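Local coordinates for protein putative beta-glucosidase (Bifidobacterium adolescentis, PDB 5WAB) that is a family 3 glycoside hydrolase with beta-glucosidase activity that probably also removes terminal alpha-L-arabinopyranosyl units from the ginsenoside Rb2, at residues M41-P46 and E100-I105; A92-C97 and Q144-G149. One frame throughout, in Å; residues are numbered along the deposited sequence.

Contact 1: residues M41-P46 and E100-I105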
loop_
_atom_site.group_PDB
_atom_site.type_symbol
_atom_site.label_atom_id
_atom_site.label_comp_id
_atom_site.label_asym_id
_atom_site.label_seq_id
_atom_site.Cartn_x
_atom_site.Cartn_y
_atom_site.Cartn_z
ATOM N N MET A 41 11.593 -10.582 -20.462
ATOM C CA MET A 41 10.403 -11.089 -19.793
ATOM C C MET A 41 9.883 -10.086 -18.771
ATOM O O MET A 41 10.653 -9.448 -18.048
ATOM C CB MET A 41 10.691 -12.422 -19.095
ATOM C CG MET A 41 9.492 -12.983 -18.326
ATOM S SD MET A 41 9.803 -14.507 -17.401
ATOM C CE MET A 41 10.079 -15.683 -18.726
ATOM N N ILE A 42 8.563 -9.952 -18.731
ATOM C CA ILE A 42 7.843 -9.135 -17.764
ATOM C C ILE A 42 6.941 -10.079 -16.979
ATOM O O ILE A 42 6.256 -10.915 -17.580
ATOM C CB ILE A 42 7.033 -8.030 -18.479
ATOM C CG1 ILE A 42 7.790 -6.707 -18.456
ATOM C CG2 ILE A 42 5.655 -7.858 -17.895
ATOM C CD1 ILE A 42 9.123 -6.771 -19.137
ATOM N N THR A 43 6.960 -9.973 -15.646
ATOM C CA THR A 43 6.138 -10.866 -14.832
ATOM C C THR A 43 5.791 -10.214 -13.497
ATOM O O THR A 43 6.426 -9.250 -13.061
ATOM C CB THR A 43 6.816 -12.222 -14.585
ATOM O OG1 THR A 43 5.925 -13.070 -13.855
ATOM C CG2 THR A 43 8.090 -12.052 -13.780
ATOM N N ASP A 44 4.778 -10.780 -12.849
ATOM C CA ASP A 44 4.207 -10.230 -11.626
ATOM C C ASP A 44 5.166 -10.301 -10.446
ATOM O O ASP A 44 6.161 -11.032 -10.441
ATOM C CB ASP A 44 2.922 -10.964 -11.251
ATOM C CG ASP A 44 1.715 -10.363 -11.899
ATOM O OD1 ASP A 44 1.636 -9.119 -11.935
ATOM O OD2 ASP A 44 0.859 -11.124 -12.396
ATOM N N GLY A 45 4.827 -9.525 -9.420
ATOM C CA GLY A 45 5.487 -9.626 -8.150
ATOM C C GLY A 45 5.518 -8.363 -7.319
ATOM O O GLY A 45 6.579 -7.776 -7.104
ATOM N N PRO A 46 4.362 -7.918 -6.821
ATOM C CA PRO A 46 4.381 -6.786 -5.879
ATOM C C PRO A 46 5.042 -7.148 -4.562
ATOM O O PRO A 46 5.565 -6.265 -3.870
ATOM C CB PRO A 46 2.893 -6.447 -5.695
ATOM C CG PRO A 46 2.194 -7.136 -6.828
ATOM C CD PRO A 46 2.989 -8.362 -7.110
ATOM N N GLU A 100 16.692 -14.789 -12.783
ATOM C CA GLU A 100 15.666 -15.413 -13.604
ATOM C C GLU A 100 15.417 -14.671 -14.911
ATOM O O GLU A 100 14.442 -14.972 -15.604
ATOM C CB GLU A 100 14.365 -15.529 -12.808
ATOM C CG GLU A 100 14.472 -16.451 -11.613
ATOM C CD GLU A 100 14.748 -17.880 -12.012
ATOM O OE1 GLU A 100 14.072 -18.372 -12.939
ATOM O OE2 GLU A 100 15.644 -18.510 -11.411
ATOM N N LYS A 101 16.291 -13.732 -15.269
ATOM C CA LYS A 101 16.220 -13.002 -16.538
ATOM C C LYS A 101 14.872 -12.299 -16.697
ATOM O O LYS A 101 14.204 -12.412 -17.726
ATOM C CB LYS A 101 16.491 -13.935 -17.722
ATOM C CG LYS A 101 17.648 -14.911 -17.504
ATOM C CD LYS A 101 18.950 -14.239 -17.088
ATOM C CE LYS A 101 19.607 -13.464 -18.206
ATOM N NZ LYS A 101 20.945 -12.985 -17.746
ATOM N N VAL A 102 14.473 -11.570 -15.654
ATOM C CA VAL A 102 13.234 -10.794 -15.636
ATOM C C VAL A 102 13.605 -9.319 -15.574
ATOM O O VAL A 102 14.184 -8.862 -14.580
ATOM C CB VAL A 102 12.337 -11.178 -14.448
ATOM C CG1 VAL A 102 11.140 -10.243 -14.375
ATOM C CG2 VAL A 102 11.881 -12.621 -14.558
ATOM N N ALA A 103 13.241 -8.562 -16.614
ATOM C CA ALA A 103 13.670 -7.167 -16.698
ATOM C C ALA A 103 12.760 -6.223 -15.927
ATOM O O ALA A 103 13.225 -5.181 -15.448
ATOM C CB ALA A 103 13.755 -6.713 -18.156
ATOM N N VAL A 104 11.473 -6.535 -15.822
ATOM C CA VAL A 104 10.521 -5.697 -15.103
ATOM C C VAL A 104 9.681 -6.591 -14.206
ATOM O O VAL A 104 9.157 -7.615 -14.659
ATOM C CB VAL A 104 9.617 -4.898 -16.058
ATOM C CG1 VAL A 104 8.720 -3.959 -15.277
ATOM C CG2 VAL A 104 10.445 -4.141 -17.085
ATOM N N ILE A 105 9.566 -6.216 -12.933
ATOM C CA ILE A 105 8.688 -6.897 -11.988
ATOM C C ILE A 105 7.463 -6.017 -11.774
ATOM O O ILE A 105 7.591 -4.811 -11.535
ATOM C CB ILE A 105 9.427 -7.208 -10.672
ATOM C CG1 ILE A 105 8.552 -8.032 -9.731
ATOM C CG2 ILE A 105 9.946 -5.939 -9.992
ATOM C CD1 ILE A 105 9.344 -8.731 -8.658
#
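The OG1 of T43 stands anti to its backbone N (chi1 -176°), which puts CG2 in the crowded position between N and the carbonyl carbon and turns it toward V102. V102 has CG1 anti to N and CG2 beside N, so both its methyls face this CG2. The two side chains cross at about a right angle, and T43 CG2 comes 3.6 Å from V102 CG1. M41 extends through CG and bends only at chi3. The M41 side chain crosses V102 obliquely on the same face of the sheet, with M41 SD 4.0 Å from V102 CG2.

I42 and V104 occupy the other face. They lie side by side and point the same way. I42 CG1 is 3.5 Å from V104 CB, and I42 CD1 runs on along V104 CB and CG2. An alanine at I42 would remove CG1, CG2 and CD1 and would probably lose most of this packing against V104.

Two backbone bonds tie the parallel segments. A103 N gives a hydrogen bond to M41 O at 3.1 Å, nearly along the C=O axis. T43 N reaches V104 O in a weak but nearly straight bond. I105 CA adds a CH...O contact to T43 O at 3.4 Å. G45 follows with phi 152°, and a side chain there would collide with I105 CD1. I105 CD1 also lies 3.3 Å from G45 O.

T43 OG1 is held by the carbonyl of R50, and D44 OD1 is hydrogen-bonded to a glycerol, probably from the crystallisation liquor. Strand 41-44 is the first strand of the parallel sheet of the N-terminal domain, which has the TIM-barrel type of fold. Strand 102-106 lies between it and strand 149-155, while helix 83-99 covers V102 and I105 through C97 and M93.

Contact 2: residues A92-C97 and Q144-G149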
loop_
_atom_site.group_PDB
_atom_site.type_symbol
_atom_site.label_atom_id
_atom_site.label_comp_id
_atom_site.label_asym_id
_atom_site.label_seq_id
_atom_site.Cartn_x
_atom_site.Cartn_y
_atom_site.Cartn_z
ATOM N N ALA A 92 16.259 -7.192 -2.862
ATOM C CA ALA A 92 16.242 -8.649 -2.948
ATOM C C ALA A 92 15.381 -9.120 -4.115
ATOM O O ALA A 92 15.763 -10.044 -4.840
ATOM C CB ALA A 92 15.743 -9.247 -1.633
ATOM N N MET A 93 14.222 -8.482 -4.315
ATOM C CA MET A 93 13.356 -8.811 -5.445
ATOM C C MET A 93 14.075 -8.627 -6.779
ATOM O O MET A 93 13.915 -9.439 -7.698
ATOM C CB MET A 93 12.091 -7.953 -5.390
ATOM C CG MET A 93 11.155 -8.294 -4.238
ATOM S SD MET A 93 9.860 -7.060 -3.964
ATOM C CE MET A 93 9.040 -7.022 -5.543
ATOM N N ALA A 94 14.867 -7.559 -6.911
ATOM C CA ALA A 94 15.584 -7.333 -8.161
ATOM C C ALA A 94 16.649 -8.397 -8.394
ATOM O O ALA A 94 16.829 -8.870 -9.523
ATOM C CB ALA A 94 16.214 -5.944 -8.158
ATOM N N GLU A 95 17.366 -8.790 -7.339
ATOM C CA GLU A 95 18.406 -9.802 -7.490
ATOM C C GLU A 95 17.813 -11.139 -7.919
ATOM O O GLU A 95 18.426 -11.880 -8.697
ATOM C CB GLU A 95 19.182 -9.945 -6.184
ATOM C CG GLU A 95 20.000 -8.713 -5.837
ATOM C CD GLU A 95 20.688 -8.839 -4.501
ATOM O OE1 GLU A 95 20.219 -9.643 -3.663
ATOM O OE2 GLU A 95 21.695 -8.129 -4.285
ATOM N N GLU A 96 16.612 -11.461 -7.438
ATOM C CA GLU A 96 15.964 -12.674 -7.915
ATOM C C GLU A 96 15.557 -12.527 -9.376
ATOM O O GLU A 96 15.655 -13.485 -10.151
ATOM C CB GLU A 96 14.759 -13.011 -7.035
ATOM C CG GLU A 96 15.109 -13.098 -5.559
ATOM C CD GLU A 96 14.042 -13.777 -4.717
ATOM O OE1 GLU A 96 12.984 -14.160 -5.257
ATOM O OE2 GLU A 96 14.279 -13.941 -3.505
ATOM N N CYS A 97 15.137 -11.324 -9.778
ATOM C CA CYS A 97 14.846 -11.077 -11.186
ATOM C C CYS A 97 16.093 -11.236 -12.038
ATOM O O CYS A 97 16.020 -11.747 -13.162
ATOM C CB CYS A 97 14.266 -9.675 -11.381
ATOM S SG CYS A 97 12.611 -9.413 -10.726
ATOM N N GLN A 144 15.051 -0.963 -8.713
ATOM C CA GLN A 144 15.766 -0.326 -9.806
ATOM C C GLN A 144 17.201 0.034 -9.427
ATOM O O GLN A 144 18.032 0.244 -10.321
ATOM C CB GLN A 144 14.982 0.904 -10.277
ATOM C CG GLN A 144 13.577 0.553 -10.801
ATOM C CD GLN A 144 12.864 1.718 -11.481
ATOM O OE1 GLN A 144 11.803 1.544 -12.087
ATOM N NE2 GLN A 144 13.452 2.904 -11.395
ATOM N N SER A 145 17.526 0.064 -8.130
ATOM C CA SER A 145 18.915 0.262 -7.733
ATOM C C SER A 145 19.796 -0.897 -8.172
ATOM O O SER A 145 21.022 -0.760 -8.178
ATOM C CB SER A 145 19.032 0.450 -6.217
ATOM O OG SER A 145 18.784 -0.757 -5.517
ATOM N N LYS A 146 19.200 -2.032 -8.527
ATOM C CA LYS A 146 19.930 -3.183 -9.036
ATOM C C LYS A 146 19.871 -3.286 -10.552
ATOM O O LYS A 146 20.402 -4.249 -11.116
ATOM C CB LYS A 146 19.379 -4.466 -8.420
ATOM C CG LYS A 146 19.467 -4.508 -6.914
ATOM C CD LYS A 146 20.905 -4.615 -6.450
ATOM C CE LYS A 146 20.974 -4.761 -4.942
ATOM N NZ LYS A 146 22.353 -5.109 -4.496
ATOM N N GLY A 147 19.240 -2.320 -11.219
ATOM C CA GLY A 147 19.135 -2.315 -12.659
ATOM C C GLY A 147 17.913 -2.999 -13.229
ATOM O O GLY A 147 17.870 -3.223 -14.443
ATOM N N VAL A 148 16.921 -3.334 -12.402
ATOM C CA VAL A 148 15.711 -4.032 -12.837
ATOM C C VAL A 148 14.528 -3.079 -12.735
ATOM O O VAL A 148 14.434 -2.298 -11.785
ATOM C CB VAL A 148 15.460 -5.297 -11.996
ATOM C CG1 VAL A 148 14.243 -6.043 -12.501
ATOM C CG2 VAL A 148 16.684 -6.192 -12.004
ATOM N N GLY A 149 13.631 -3.132 -13.721
ATOM C CA GLY A 149 12.499 -2.231 -13.725
ATOM C C GLY A 149 11.353 -2.699 -12.843
ATOM O O GLY A 149 11.198 -3.882 -12.549
#
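Residues 92-97 form one continuous stretch of alpha-helix, while 144-149 leaves its own helix through a type I turn from Q144 to G147 and a Schellman motif, with G147 at positive phi (91°). The two backbones come nearest at A94 and V148, whose CA atoms are 5.7 Å apart.

A94 is the small residue at the centre. A94 CB points at the turn and sits 3.5 Å from K146 CB. V148 packs beside it, with V148 CG2 3.9 Å from A94 CB and close to the carbonyl oxygen of A94. The other methyl of V148, CG1, is anti to the backbone N and lies 3.8 Å from C97 CB. V148 thus spans one turn of the helix.

K146 starts with CG beside its backbone N and bends at chi2 (-69°). This carries its amine across to E95, whose chain is extended beyond CG. The two chains cross obliquely. K146 NZ forms a salt bridge with E95 OE2 at 3.1 Å, meeting the oxygen from above the carboxylate plane. E95 OE1 is hydrogen-bonded to H304 NE2, so both oxygens of the carboxylate have a partner.

V143 of helix 129-144 also touches A94 and V148. Here the turn after that helix rests on helix 83-99 just before the chain enters strand 149-155. On its inner side, helix 83-99 meets strand 102-106 through M93 and C97.

How the contacts relate
The two contacts lie about 9 Å apart between centres, in the N-terminal glycoside hydrolase domain. Their segments alternate along the chain: 41-46, 92-97, 100-105, then 144-149. Helix 83-99 leads straight into strand 102-106, so 92-97 and 100-105 follow each other closely in the chain. Contact 1 joins the first two strands of the parallel sheet, and contact 2 packs the intervening helix on the approach to the third strand. G149 links them: G149 N lies 2.7 Å from A103 O and G149 O 2.9 Å from I105 N, both probable hydrogen bonds. The result is a right-handed beta-alpha-beta succession, as in TIM barrels, with the next strand added beside it.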